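Local coordinates for Lin1840 protein (Listeria innocua serovar 6a, PDB 4ZOA) that probably hydrolyses terminal, non-reducing beta-D-glucosyl residues, releasing beta-D-glucose, as a beta-glucosidase of glycosyl hydrolase family 3, at residues A[145-150]-A[194-199]; A[85-90]-A[131-136]; A[137-142]-A[221-226]; A[269-274]-A[300-305]. The protein carries 1 engineered substitution. All coordinates share one frame; numbering follows the deposited sequence.

Interaction 1: A[145-150]-A[194-199]; sequences PRWGRV and AAYGAA. With IFM (5-hydroxymethyl-3,4-dihydroxypiperidine), chain C.
One face of the Trp-147 indole rests on the backbone of Gly-197, whose CA lies 3.6 Å from the centroid of the Trp-147 six-membered ring in a CH-pi contact. Tyr-196 O and the methyl of Ala-199 are over this face too, while Arg-149 CB borders the opposite one. At its edge the indole drives CZ2 over the middle of the Tyr-196 ring, an edge-to-face pair with planes 87° apart; Trp-147 CZ2 and Tyr-196 CD2 are 3.4 Å apart. The indole NE1 is bonded to Glu-204. Along the edge of the tyrosine ring comes Arg-149. Its chain bends at chi3 (76°), which lets NH1 donate to Tyr-196 OH at 2.9 Å, with the hydroxyl close to the guanidinium plane and an N-H...O angle of 157°. Arg-149 NH2 makes a weak bond to O3 of the imino sugar, and salt bridges to Glu-152 and Glu-473 fix the guanidinium. The geometry is consistent with a tyrosine, packed against a tryptophan edge, orienting the arginine that reaches the ligand. Such clustering of loops is characteristic of the active-site mouth of a TIM barrel; here they follow strands 133-134 and 187-193.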
loop_
_atom_site.group_PDB
_atom_site.type_symbol
_atom_site.label_atom_id
_atom_site.label_comp_id
_atom_site.label_asym_id
_atom_site.label_seq_id
_atom_site.Cartn_x
_atom_site.Cartn_y
_atom_site.Cartn_z
ATOM N N PRO A 145 3.748 6.669 -7.455
ATOM C CA PRO A 145 4.686 7.714 -7.878
ATOM C C PRO A 145 5.593 8.353 -6.800
ATOM O O PRO A 145 6.375 9.215 -7.145
ATOM C CB PRO A 145 3.795 8.778 -8.490
ATOM C CG PRO A 145 2.399 8.376 -8.204
ATOM C CD PRO A 145 2.347 7.093 -7.486
ATOM N N ARG A 146 5.473 7.985 -5.535
ATOM C CA ARG A 146 6.464 8.349 -4.526
ATOM C C ARG A 146 7.847 7.795 -4.919
ATOM O O ARG A 146 8.845 8.455 -4.736
ATOM C CB ARG A 146 6.032 7.868 -3.158
ATOM C CG ARG A 146 4.835 8.657 -2.637
ATOM C CD ARG A 146 4.253 8.103 -1.352
ATOM N NE ARG A 146 3.565 6.841 -1.565
ATOM C CZ ARG A 146 2.818 6.225 -0.679
ATOM N NH1 ARG A 146 2.670 6.710 0.534
ATOM N NH2 ARG A 146 2.237 5.081 -1.018
ATOM N N TRP A 147 7.869 6.570 -5.457
ATOM C CA TRP A 147 9.068 5.867 -5.781
ATOM C C TRP A 147 9.736 6.570 -6.908
ATOM O O TRP A 147 9.119 6.798 -7.971
ATOM C CB TRP A 147 8.678 4.457 -6.218
ATOM C CG TRP A 147 9.819 3.436 -6.261
ATOM C CD1 TRP A 147 10.723 3.182 -5.310
ATOM C CD2 TRP A 147 10.046 2.490 -7.308
ATOM N NE1 TRP A 147 11.533 2.149 -5.684
ATOM C CE2 TRP A 147 11.140 1.705 -6.921
ATOM C CE3 TRP A 147 9.440 2.255 -8.551
ATOM C CZ2 TRP A 147 11.677 0.688 -7.758
ATOM C CZ3 TRP A 147 9.960 1.250 -9.387
ATOM C CH2 TRP A 147 11.089 0.493 -8.990
ATOM N N GLY A 148 11.009 6.916 -6.725
ATOM C CA GLY A 148 11.718 7.653 -7.745
ATOM C C GLY A 148 11.897 6.912 -9.041
ATOM O O GLY A 148 12.164 7.553 -10.111
ATOM N N ARG A 149 11.790 5.565 -8.990
ATOM C CA ARG A 149 12.191 4.782 -10.145
ATOM C C ARG A 149 11.064 4.606 -11.110
ATOM O O ARG A 149 11.252 3.907 -12.110
ATOM C CB ARG A 149 12.742 3.427 -9.774
ATOM C CG ARG A 149 13.802 3.523 -8.733
ATOM C CD ARG A 149 14.481 2.175 -8.592
ATOM N NE ARG A 149 15.355 2.033 -9.709
ATOM C CZ ARG A 149 16.559 1.500 -9.717
ATOM N NH1 ARG A 149 17.041 0.930 -8.661
ATOM N NH2 ARG A 149 17.279 1.550 -10.819
ATOM N N VAL A 150 9.930 5.291 -10.903
ATOM C CA VAL A 150 8.841 5.217 -11.895
ATOM C C VAL A 150 9.242 5.738 -13.252
ATOM O O VAL A 150 8.658 5.372 -14.266
ATOM C CB VAL A 150 7.527 5.901 -11.462
ATOM C CG1 VAL A 150 6.971 5.240 -10.219
ATOM C CG2 VAL A 150 7.725 7.407 -11.223
ATOM N N ALA A 194 12.055 -9.651 -9.023
ATOM C CA ALA A 194 10.795 -9.190 -9.560
ATOM C C ALA A 194 10.090 -8.254 -8.572
ATOM O O ALA A 194 10.361 -8.301 -7.359
ATOM C CB ALA A 194 9.866 -10.386 -9.897
ATOM N N ALA A 195 9.159 -7.472 -9.134
ATOM C CA ALA A 195 8.081 -6.764 -8.380
ATOM C C ALA A 195 8.610 -5.582 -7.512
ATOM O O ALA A 195 8.012 -5.166 -6.558
ATOM C CB ALA A 195 7.338 -7.774 -7.519
ATOM N N TYR A 196 9.757 -5.074 -7.892
ATOM C CA TYR A 196 10.526 -4.032 -7.126
ATOM C C TYR A 196 9.727 -2.705 -6.955
ATOM O O TYR A 196 9.828 -2.020 -5.930
ATOM C CB TYR A 196 11.878 -3.805 -7.902
ATOM C CG TYR A 196 12.859 -2.716 -7.466
ATOM C CD1 TYR A 196 13.170 -2.498 -6.115
ATOM C CD2 TYR A 196 13.608 -2.051 -8.394
ATOM C CE1 TYR A 196 14.091 -1.533 -5.728
ATOM C CE2 TYR A 196 14.572 -1.122 -8.011
ATOM C CZ TYR A 196 14.791 -0.851 -6.671
ATOM O OH TYR A 196 15.705 0.095 -6.262
ATOM N N GLY A 197 8.940 -2.391 -7.985
ATOM C CA GLY A 197 8.144 -1.209 -8.086
ATOM C C GLY A 197 7.001 -1.157 -7.102
ATOM O O GLY A 197 6.321 -0.155 -7.045
ATOM N N ALA A 198 6.769 -2.219 -6.343
ATOM C CA ALA A 198 5.663 -2.191 -5.391
ATOM C C ALA A 198 6.177 -1.865 -4.015
ATOM O O ALA A 198 5.519 -2.090 -3.008
ATOM C CB ALA A 198 4.946 -3.511 -5.407
ATOM N N ALA A 199 7.389 -1.339 -3.954
ATOM C CA ALA A 199 7.971 -0.940 -2.670
ATOM C C ALA A 199 6.964 -0.193 -1.764
ATOM O O ALA A 199 6.289 0.779 -2.206
ATOM C CB ALA A 199 9.202 -0.083 -2.908
HETATM O O4 IFM C . 21.099 -1.209 -13.514
HETATM C C4 IFM C . 21.276 -0.691 -12.201
HETATM C C3 IFM C . 20.044 -0.992 -11.359
HETATM O O3 IFM C . 18.926 -0.500 -12.065
HETATM C C2 IFM C . 20.131 -0.509 -9.891
HETATM N N IFM C . 21.407 -0.840 -9.265
HETATM C C1 IFM C . 22.597 -0.671 -10.080
HETATM C C5 IFM C . 22.439 -1.331 -11.458
HETATM C C6 IFM C . 23.758 -1.289 -12.278
HETATM O O6 IFM C . 24.304 0.013 -12.291
#

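Interaction 2: A[85-90]-A[131-136]. With IFM (5-hydroxymethyl-3,4-dihydroxypiperidine), chain C.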
loop_
_atom_site.group_PDB
_atom_site.type_symbol
_atom_site.label_atom_id
_atom_site.label_comp_id
_atom_site.label_asym_id
_atom_site.label_seq_id
_atom_site.Cartn_x
_atom_site.Cartn_y
_atom_site.Cartn_z
ATOM N N PRO A 85 37.922 -13.546 -22.705
ATOM C CA PRO A 85 37.732 -12.084 -22.542
ATOM C C PRO A 85 36.621 -11.672 -21.496
ATOM O O PRO A 85 35.770 -12.504 -21.097
ATOM C CB PRO A 85 37.318 -11.600 -23.948
ATOM C CG PRO A 85 37.251 -12.806 -24.812
ATOM C CD PRO A 85 37.257 -14.016 -23.924
ATOM N N LEU A 86 36.696 -10.414 -21.043
ATOM C CA LEU A 86 35.723 -9.805 -20.131
ATOM C C LEU A 86 34.480 -9.426 -20.935
ATOM O O LEU A 86 34.612 -8.979 -22.085
ATOM C CB LEU A 86 36.262 -8.520 -19.545
ATOM C CG LEU A 86 37.416 -8.637 -18.561
ATOM C CD1 LEU A 86 38.181 -7.341 -18.420
ATOM C CD2 LEU A 86 36.910 -9.135 -17.210
ATOM N N VAL A 87 33.294 -9.590 -20.344
ATOM C CA VAL A 87 32.078 -8.981 -20.933
ATOM C C VAL A 87 31.850 -7.645 -20.209
ATOM O O VAL A 87 32.031 -7.557 -18.986
ATOM C CB VAL A 87 30.830 -9.915 -20.907
ATOM C CG1 VAL A 87 30.542 -10.407 -19.480
ATOM C CG2 VAL A 87 29.601 -9.254 -21.556
ATOM N N PHE A 88 31.524 -6.622 -21.011
ATOM C CA PHE A 88 31.330 -5.229 -20.581
ATOM C C PHE A 88 29.863 -4.811 -20.609
ATOM O O PHE A 88 29.197 -4.825 -21.664
ATOM C CB PHE A 88 32.103 -4.293 -21.467
ATOM C CG PHE A 88 33.564 -4.277 -21.167
ATOM C CD1 PHE A 88 34.396 -5.295 -21.626
ATOM C CD2 PHE A 88 34.133 -3.253 -20.420
ATOM C CE1 PHE A 88 35.784 -5.263 -21.347
ATOM C CE2 PHE A 88 35.509 -3.223 -20.166
ATOM C CZ PHE A 88 36.321 -4.231 -20.627
ATOM N N MET A 89 29.362 -4.452 -19.430
ATOM C CA MET A 89 27.949 -4.091 -19.260
ATOM C C MET A 89 27.817 -2.637 -18.832
ATOM O O MET A 89 28.732 -2.040 -18.226
ATOM C CB MET A 89 27.244 -5.013 -18.264
ATOM C CG MET A 89 27.590 -6.481 -18.418
ATOM S SD MET A 89 26.404 -7.550 -17.621
ATOM C CE MET A 89 27.361 -9.043 -17.776
ATOM N N ALA A 90 26.659 -2.079 -19.162
ATOM C CA ALA A 90 26.438 -0.663 -18.976
ATOM C C ALA A 90 24.947 -0.355 -18.810
ATOM O O ALA A 90 24.076 -1.047 -19.370
ATOM C CB ALA A 90 26.973 0.086 -20.164
ATOM N N HIS A 131 30.558 -1.123 -25.300
ATOM C CA HIS A 131 29.591 -1.821 -24.454
ATOM C C HIS A 131 28.920 -3.005 -25.143
ATOM O O HIS A 131 28.381 -2.879 -26.222
ATOM C CB HIS A 131 28.542 -0.831 -23.905
ATOM C CG HIS A 131 29.127 0.363 -23.220
ATOM N ND1 HIS A 131 29.924 0.266 -22.086
ATOM C CD2 HIS A 131 29.016 1.679 -23.487
ATOM C CE1 HIS A 131 30.272 1.474 -21.694
ATOM N NE2 HIS A 131 29.762 2.344 -22.543
ATOM N N HIS A 132 28.953 -4.158 -24.485
ATOM C CA HIS A 132 28.316 -5.407 -24.995
ATOM C C HIS A 132 26.906 -5.667 -24.508
ATOM O O HIS A 132 26.120 -6.316 -25.214
ATOM C CB HIS A 132 29.103 -6.615 -24.551
ATOM C CG HIS A 132 30.552 -6.526 -24.872
ATOM N ND1 HIS A 132 31.517 -7.124 -24.092
ATOM C CD2 HIS A 132 31.211 -5.873 -25.862
ATOM C CE1 HIS A 132 32.705 -6.882 -24.612
ATOM N NE2 HIS A 132 32.548 -6.106 -25.668
ATOM N N VAL A 133 26.624 -5.248 -23.264
ATOM C CA VAL A 133 25.297 -5.438 -22.590
ATOM C C VAL A 133 24.708 -4.108 -22.045
ATOM O O VAL A 133 25.454 -3.227 -21.571
ATOM C CB VAL A 133 25.403 -6.432 -21.409
ATOM C CG1 VAL A 133 24.019 -6.802 -20.862
ATOM C CG2 VAL A 133 26.155 -7.698 -21.797
ATOM N N THR A 134 23.373 -3.946 -22.137
ATOM C CA THR A 134 22.709 -2.861 -21.413
ATOM C C THR A 134 21.748 -3.377 -20.357
ATOM O O THR A 134 21.056 -4.350 -20.572
ATOM C CB THR A 134 21.978 -1.839 -22.290
ATOM O OG1 THR A 134 21.426 -0.814 -21.441
ATOM C CG2 THR A 134 20.884 -2.527 -23.162
ATOM N N PHE A 135 21.769 -2.716 -19.201
ATOM C CA PHE A 135 20.888 -2.989 -18.087
ATOM C C PHE A 135 19.527 -2.308 -18.320
ATOM O O PHE A 135 19.125 -1.435 -17.578
ATOM C CB PHE A 135 21.550 -2.517 -16.799
ATOM C CG PHE A 135 22.839 -3.244 -16.449
ATOM C CD1 PHE A 135 22.916 -4.626 -16.513
ATOM C CD2 PHE A 135 23.932 -2.527 -15.971
ATOM C CE1 PHE A 135 24.071 -5.303 -16.169
ATOM C CE2 PHE A 135 25.081 -3.179 -15.600
ATOM C CZ PHE A 135 25.169 -4.571 -15.723
ATOM N N SER A 136 18.864 -2.747 -19.393
ATOM C CA SER A 136 17.552 -2.258 -19.884
ATOM C C SER A 136 16.886 -3.406 -20.712
ATOM O O SER A 136 17.615 -4.207 -21.314
ATOM C CB SER A 136 17.745 -0.983 -20.742
ATOM O OG SER A 136 16.521 -0.594 -21.368
HETATM O O4 IFM C . 21.099 -1.209 -13.514
HETATM C C4 IFM C . 21.276 -0.691 -12.201
HETATM C C3 IFM C . 20.044 -0.992 -11.359
HETATM O O3 IFM C . 18.926 -0.500 -12.065
HETATM C C2 IFM C . 20.131 -0.509 -9.891
HETATM N N IFM C . 21.407 -0.840 -9.265
HETATM C C1 IFM C . 22.597 -0.671 -10.080
HETATM C C5 IFM C . 22.439 -1.331 -11.458
HETATM C C6 IFM C . 23.758 -1.289 -12.278
HETATM O O6 IFM C . 24.304 0.013 -12.291
HETATM O O HOH W 1 30.842 -1.086 -19.655
#
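Two parallel strands of the TIM barrel are zipped together where Met-89 pairs with Val-133 and Ala-90 with Thr-134. Phe-88 O takes two backbone donors, His-132 N at 2.9 Å and Val-133 N at 3.1 Å; Ala-90 N gives to Val-133 O, and Phe-135 N to Ala-90 O. Helices 103-109 and 112-128 lie between the strands in sequence, as in the beta-alpha-beta units of this fold. Met-89 and Val-133 lie side by side on one sheet face, both touching Leu-233 of another strand. Met-89 CG lies anti to the carbonyl carbon (chi1 -43°) with the chain extended beyond it, carrying SD to the Phe-135 ring in an oblique Met-aromatic contact, 3.5 Å from CE1. Phe-135 CB approaches O4 of the imino sugar at 3.6 Å. On the other face the Ala-90 methyl sits over the His-131 ring; a water bridges His-131 ND1 and Met-89 O, and His-131 NE2 bonds to Tyr-96. Phe-88 turns its edge to the His-132 face, offset edge-to-face, planes 87° apart.

Interaction 3: A[137-142]-A[221-226]; sequences PMLDLV and PAYNAA
Leu-139 makes the dense part of this contact, pressing onto the helix that starts at Pro-221. With CG anti to the carbonyl carbon (chi1 -62°), its CD1 lodges against the Ala-226 methyl at 3.5 Å, tighter than ordinary van der Waals packing, and lies 3.3 Å from Ala-222 O. Leu-139 CB meets Tyr-223 CD1 at 3.6 Å. Beside this apolar patch the fit is looser and is completed by water. One water joins Leu-139 O to Tyr-223 N and sits over the centre of the tyrosine ring; a second gives to Tyr-223 OH at 2.7 Å and takes a longer bond from Leu-141 N. At the border of the apolar patch and the water side, Tyr-223 OH donates to Asp-140 OD1 at 2.6 Å, meeting it on the anti side, 25° out of the carboxylate plane. The same OD1 accepts from His-192 N, and the phenol oxygen is also bonded by Ala-195 N, so the pair ties down the end of strand 187-193, whose His-192 holds the imino sugar through NE2. Leu-139, Tyr-223 and Ala-226 all pack on Val-190 of this strand; helix 158-173 flanks the contact through Met-168 against Pro-137 and Ser-162 against Ala-222.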
loop_
_atom_site.group_PDB
_atom_site.type_symbol
_atom_site.label_atom_id
_atom_site.label_comp_id
_atom_site.label_asym_id
_atom_site.label_seq_id
_atom_site.Cartn_x
_atom_site.Cartn_y
_atom_site.Cartn_z
ATOM N N PRO A 137 15.532 -3.507 -20.755
ATOM C CA PRO A 137 14.488 -2.682 -20.147
ATOM C C PRO A 137 14.181 -2.978 -18.665
ATOM O O PRO A 137 14.398 -4.057 -18.159
ATOM C CB PRO A 137 13.279 -2.987 -20.994
ATOM C CG PRO A 137 13.451 -4.427 -21.274
ATOM C CD PRO A 137 14.934 -4.620 -21.505
ATOM N N MET A 138 13.733 -1.927 -17.999
ATOM C CA MET A 138 13.215 -1.976 -16.667
ATOM C C MET A 138 11.716 -2.214 -16.850
ATOM O O MET A 138 10.994 -1.372 -17.349
ATOM C CB MET A 138 13.524 -0.647 -15.994
ATOM C CG MET A 138 13.166 -0.593 -14.533
ATOM S SD MET A 138 11.432 -0.177 -14.260
ATOM C CE MET A 138 11.697 0.384 -12.558
ATOM N N LEU A 139 11.255 -3.360 -16.391
ATOM C CA LEU A 139 9.865 -3.864 -16.646
ATOM C C LEU A 139 9.023 -3.968 -15.389
ATOM O O LEU A 139 8.040 -4.738 -15.328
ATOM C CB LEU A 139 9.951 -5.224 -17.343
ATOM C CG LEU A 139 10.651 -5.086 -18.675
ATOM C CD1 LEU A 139 10.738 -6.464 -19.267
ATOM C CD2 LEU A 139 10.000 -4.114 -19.667
ATOM N N ASP A 140 9.381 -3.153 -14.391
ATOM C CA ASP A 140 8.676 -3.131 -13.119
ATOM C C ASP A 140 7.329 -2.369 -13.215
ATOM O O ASP A 140 7.312 -1.170 -13.448
ATOM C CB ASP A 140 9.559 -2.564 -11.989
ATOM C CG ASP A 140 10.950 -3.232 -11.924
ATOM O OD1 ASP A 140 11.146 -4.433 -12.225
ATOM O OD2 ASP A 140 11.865 -2.535 -11.501
ATOM N N LEU A 141 6.227 -3.077 -12.991
ATOM C CA LEU A 141 4.950 -2.464 -12.798
ATOM C C LEU A 141 4.972 -1.401 -11.668
ATOM O O LEU A 141 5.425 -1.669 -10.526
ATOM C CB LEU A 141 3.893 -3.514 -12.446
ATOM C CG LEU A 141 2.483 -2.977 -12.656
ATOM C CD1 LEU A 141 2.192 -2.841 -14.125
ATOM C CD2 LEU A 141 1.456 -3.845 -11.917
ATOM N N VAL A 142 4.517 -0.204 -12.023
ATOM C CA VAL A 142 4.496 0.904 -11.103
ATOM C C VAL A 142 3.076 1.442 -10.891
ATOM O O VAL A 142 2.392 1.811 -11.878
ATOM C CB VAL A 142 5.433 2.040 -11.484
ATOM C CG1 VAL A 142 6.878 1.541 -11.318
ATOM C CG2 VAL A 142 5.151 2.608 -12.889
ATOM N N PRO A 221 4.093 -10.457 -15.929
ATOM C CA PRO A 221 3.992 -10.723 -17.354
ATOM C C PRO A 221 5.022 -9.958 -18.209
ATOM O O PRO A 221 5.473 -10.480 -19.206
ATOM C CB PRO A 221 2.556 -10.319 -17.700
ATOM C CG PRO A 221 1.750 -10.470 -16.427
ATOM C CD PRO A 221 2.765 -10.255 -15.302
ATOM N N ALA A 222 5.401 -8.724 -17.841
ATOM C CA ALA A 222 6.270 -7.979 -18.715
ATOM C C ALA A 222 7.644 -8.574 -18.718
ATOM O O ALA A 222 8.287 -8.591 -19.742
ATOM C CB ALA A 222 6.298 -6.478 -18.367
ATOM N N TYR A 223 8.152 -9.042 -17.599
ATOM C CA TYR A 223 9.472 -9.663 -17.669
ATOM C C TYR A 223 9.370 -10.874 -18.623
ATOM O O TYR A 223 10.304 -11.182 -19.407
ATOM C CB TYR A 223 9.990 -10.170 -16.309
ATOM C CG TYR A 223 9.900 -9.216 -15.162
ATOM C CD1 TYR A 223 10.647 -8.042 -15.142
ATOM C CD2 TYR A 223 9.056 -9.491 -14.083
ATOM C CE1 TYR A 223 10.586 -7.161 -14.096
ATOM C CE2 TYR A 223 8.991 -8.587 -13.001
ATOM C CZ TYR A 223 9.748 -7.425 -13.047
ATOM O OH TYR A 223 9.675 -6.532 -12.046
ATOM N N ASN A 224 8.247 -11.575 -18.500
ATOM C CA ASN A 224 8.041 -12.836 -19.239
ATOM C C ASN A 224 8.007 -12.537 -20.747
ATOM O O ASN A 224 8.768 -13.145 -21.534
ATOM C CB ASN A 224 6.784 -13.569 -18.768
ATOM C CG ASN A 224 6.574 -14.900 -19.502
ATOM O OD1 ASN A 224 7.294 -15.867 -19.284
ATOM N ND2 ASN A 224 5.609 -14.919 -20.419
ATOM N N ALA A 225 7.232 -11.532 -21.133
ATOM C CA ALA A 225 7.198 -11.120 -22.539
ATOM C C ALA A 225 8.634 -10.813 -23.056
ATOM O O ALA A 225 9.011 -11.241 -24.143
ATOM C CB ALA A 225 6.274 -9.934 -22.739
ATOM N N ALA A 226 9.445 -10.128 -22.255
ATOM C CA ALA A 226 10.798 -9.742 -22.727
ATOM C C ALA A 226 11.741 -10.926 -22.811
ATOM O O ALA A 226 12.596 -10.998 -23.693
ATOM C CB ALA A 226 11.391 -8.714 -21.834
HETATM O O HOH W 2 7.038 -7.356 -15.283
HETATM O O HOH W 3 7.028 -6.038 -11.797
#

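Interaction 4: A[269-274]-A[300-305]. With IFM (5-hydroxymethyl-3,4-dihydroxypiperidine), chain C.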
loop_
_atom_site.group_PDB
_atom_site.type_symbol
_atom_site.label_atom_id
_atom_site.label_comp_id
_atom_site.label_asym_id
_atom_site.label_seq_id
_atom_site.Cartn_x
_atom_site.Cartn_y
_atom_site.Cartn_z
ATOM N N SER A 269 23.253 -10.375 -10.358
ATOM C CA SER A 269 22.633 -9.839 -9.178
ATOM C C SER A 269 22.571 -8.335 -9.405
ATOM O O SER A 269 23.368 -7.817 -10.128
ATOM C CB SER A 269 23.473 -10.120 -7.950
ATOM O OG SER A 269 24.530 -9.187 -7.842
ATOM N N ASP A 270 21.644 -7.635 -8.787
ATOM C CA ASP A 270 21.814 -6.171 -8.771
ATOM C C ASP A 270 22.994 -5.839 -7.788
ATOM O O ASP A 270 23.521 -6.714 -7.078
ATOM C CB ASP A 270 20.525 -5.534 -8.311
ATOM C CG ASP A 270 20.346 -4.091 -8.750
ATOM O OD1 ASP A 270 21.340 -3.398 -9.041
ATOM O OD2 ASP A 270 19.147 -3.652 -8.726
ATOM N N TRP A 271 23.359 -4.570 -7.731
ATOM C CA TRP A 271 24.538 -4.077 -7.038
ATOM C C TRP A 271 24.602 -4.409 -5.533
ATOM O O TRP A 271 23.819 -3.926 -4.687
ATOM C CB TRP A 271 24.639 -2.572 -7.271
ATOM C CG TRP A 271 25.887 -2.058 -6.739
ATOM C CD1 TRP A 271 26.278 -2.043 -5.420
ATOM C CD2 TRP A 271 26.970 -1.495 -7.487
ATOM N NE1 TRP A 271 27.538 -1.511 -5.318
ATOM C CE2 TRP A 271 27.975 -1.143 -6.563
ATOM C CE3 TRP A 271 27.160 -1.188 -8.839
ATOM C CZ2 TRP A 271 29.171 -0.550 -6.953
ATOM C CZ3 TRP A 271 28.346 -0.605 -9.229
ATOM C CH2 TRP A 271 29.347 -0.299 -8.281
ATOM N N GLY A 272 25.553 -5.247 -5.193
ATOM C CA GLY A 272 25.648 -5.817 -3.867
ATOM C C GLY A 272 24.452 -6.627 -3.398
ATOM O O GLY A 272 24.401 -6.945 -2.220
ATOM N N ALA A 273 23.515 -6.998 -4.261
ATOM C CA ALA A 273 22.286 -7.687 -3.744
ATOM C C ALA A 273 22.558 -9.077 -3.059
ATOM O O ALA A 273 21.818 -9.536 -2.129
ATOM C CB ALA A 273 21.252 -7.834 -4.851
ATOM N N VAL A 274 23.646 -9.729 -3.510
ATOM C CA VAL A 274 24.058 -11.029 -2.957
ATOM C C VAL A 274 24.467 -10.854 -1.463
ATOM O O VAL A 274 23.958 -11.528 -0.580
ATOM C CB VAL A 274 25.231 -11.634 -3.840
ATOM C CG1 VAL A 274 25.898 -12.817 -3.131
ATOM C CG2 VAL A 274 24.748 -12.047 -5.210
ATOM N N LEU A 300 26.284 -14.328 -11.488
ATOM C CA LEU A 300 27.217 -13.188 -11.535
ATOM C C LEU A 300 26.904 -12.193 -10.410
ATOM O O LEU A 300 25.851 -11.564 -10.391
ATOM C CB LEU A 300 27.126 -12.497 -12.893
ATOM C CG LEU A 300 28.092 -11.381 -13.229
ATOM C CD1 LEU A 300 29.574 -11.727 -13.045
ATOM C CD2 LEU A 300 27.889 -10.960 -14.662
ATOM N N GLU A 301 27.819 -12.096 -9.465
ATOM C CA GLU A 301 27.730 -11.240 -8.323
ATOM C C GLU A 301 28.248 -9.821 -8.677
ATOM O O GLU A 301 29.428 -9.615 -9.013
ATOM C CB GLU A 301 28.530 -11.838 -7.140
ATOM C CG GLU A 301 28.436 -11.025 -5.841
ATOM C CD GLU A 301 29.070 -11.701 -4.634
ATOM O OE1 GLU A 301 29.825 -12.745 -4.742
ATOM O OE2 GLU A 301 28.872 -11.110 -3.538
ATOM N N MET A 302 27.367 -8.831 -8.601
ATOM C CA MET A 302 27.771 -7.466 -8.976
ATOM C C MET A 302 28.427 -6.718 -7.825
ATOM O O MET A 302 27.760 -6.274 -6.879
ATOM C CB MET A 302 26.592 -6.685 -9.488
ATOM C CG MET A 302 26.928 -5.275 -9.991
ATOM S SD MET A 302 25.466 -4.311 -10.445
ATOM C CE MET A 302 25.026 -5.115 -11.984
ATOM N N MET A 303 29.757 -6.602 -7.897
ATOM C CA MET A 303 30.548 -5.690 -7.076
ATOM C C MET A 303 30.553 -5.996 -5.578
ATOM O O MET A 303 30.848 -5.136 -4.773
ATOM C CB MET A 303 30.175 -4.234 -7.364
ATOM C CG MET A 303 30.997 -3.575 -8.428
ATOM S SD MET A 303 32.766 -3.447 -7.949
ATOM C CE MET A 303 32.700 -1.990 -6.939
ATOM N N THR A 304 30.227 -7.256 -5.233
ATOM C CA THR A 304 30.518 -7.837 -3.887
ATOM C C THR A 304 31.315 -9.132 -4.031
ATOM O O THR A 304 31.532 -9.651 -5.122
ATOM C CB THR A 304 29.268 -8.020 -2.957
ATOM O OG1 THR A 304 28.146 -8.643 -3.637
ATOM C CG2 THR A 304 28.878 -6.667 -2.412
ATOM N N THR A 305 31.756 -9.654 -2.917
ATOM C CA THR A 305 32.816 -10.647 -2.936
ATOM C C THR A 305 32.401 -11.940 -2.254
ATOM O O THR A 305 33.269 -12.743 -1.907
ATOM C CB THR A 305 33.967 -10.079 -2.113
ATOM O OG1 THR A 305 33.421 -9.586 -0.875
ATOM C CG2 THR A 305 34.622 -8.940 -2.849
HETATM O O4 IFM C . 21.099 -1.209 -13.514
HETATM C C4 IFM C . 21.276 -0.691 -12.201
HETATM C C3 IFM C . 20.044 -0.992 -11.359
HETATM O O3 IFM C . 18.926 -0.500 -12.065
HETATM C C2 IFM C . 20.131 -0.509 -9.891
HETATM N N IFM C . 21.407 -0.840 -9.265
HETATM C C1 IFM C . 22.597 -0.671 -10.080
HETATM C C5 IFM C . 22.439 -1.331 -11.458
HETATM C C6 IFM C . 23.758 -1.289 -12.278
HETATM O O6 IFM C . 24.304 0.013 -12.291
HETATM O O HOH W 4 26.039 -8.812 -5.162
#
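Met-302 lays its sulfur against the backbone and CB of Trp-271, SD lying 3.4 Å from Trp-271 N and 3.7 Å from CB. The Met-302 chain is extended as far as SD and bends at chi3 (-74°), which keeps CE near C6 of the imino sugar. Asp-270 holds the ligand's ring nitrogen: its OD1 accepts from IFM N at 2.6 Å and from Trp-271 N at 2.7 Å, the latter on the anti side and tilted out of the carboxylate plane. One face of the indole is covered by Met-303, which sets CG over the six-membered ring in a CH-pi contact, while Trp-271 NE1 is bonded to Pro-42 O. The next shell fixes the backbone. Asp-270 to Ala-273 form a type II turn, with Gly-272 N bonded to Met-302 O at 3.0 Å. Ser-269 OG accepts a nearly straight bond (173°) from Met-302 N and donates to Asp-270 O; Ala-273 N reaches that carbonyl from its opposite face. Further out, a water links Ser-269 OG, Val-274 N and Thr-304 OG1. With Ser-269 N bonded to Leu-300 O, the segments join the ends of the seventh and eighth strands, where the TIM barrel closes, next to the imino-sugar site that Asp-270 lines.

In the fold
From the N terminus, interaction 2 closes first, pairing the third and fourth strands of the barrel. Residues 131-136 run straight on into 137-142, which opens interaction 3; this spans the chain as far as helix 221-228. Interaction 1 is nested inside that loop, bringing together the segments after strands 133-134 and 187-193. It touches interaction 3, for example through Met-138 CE against Trp-147. Interaction 4 follows in series and joins the last two barrel strands. No two loops cross. Interactions 2 and 4 pack together inside the barrel through Met-89 on Leu-300 and Phe-135 on Met-302, and interactions 1, 2 and 4 converge on the imino sugar.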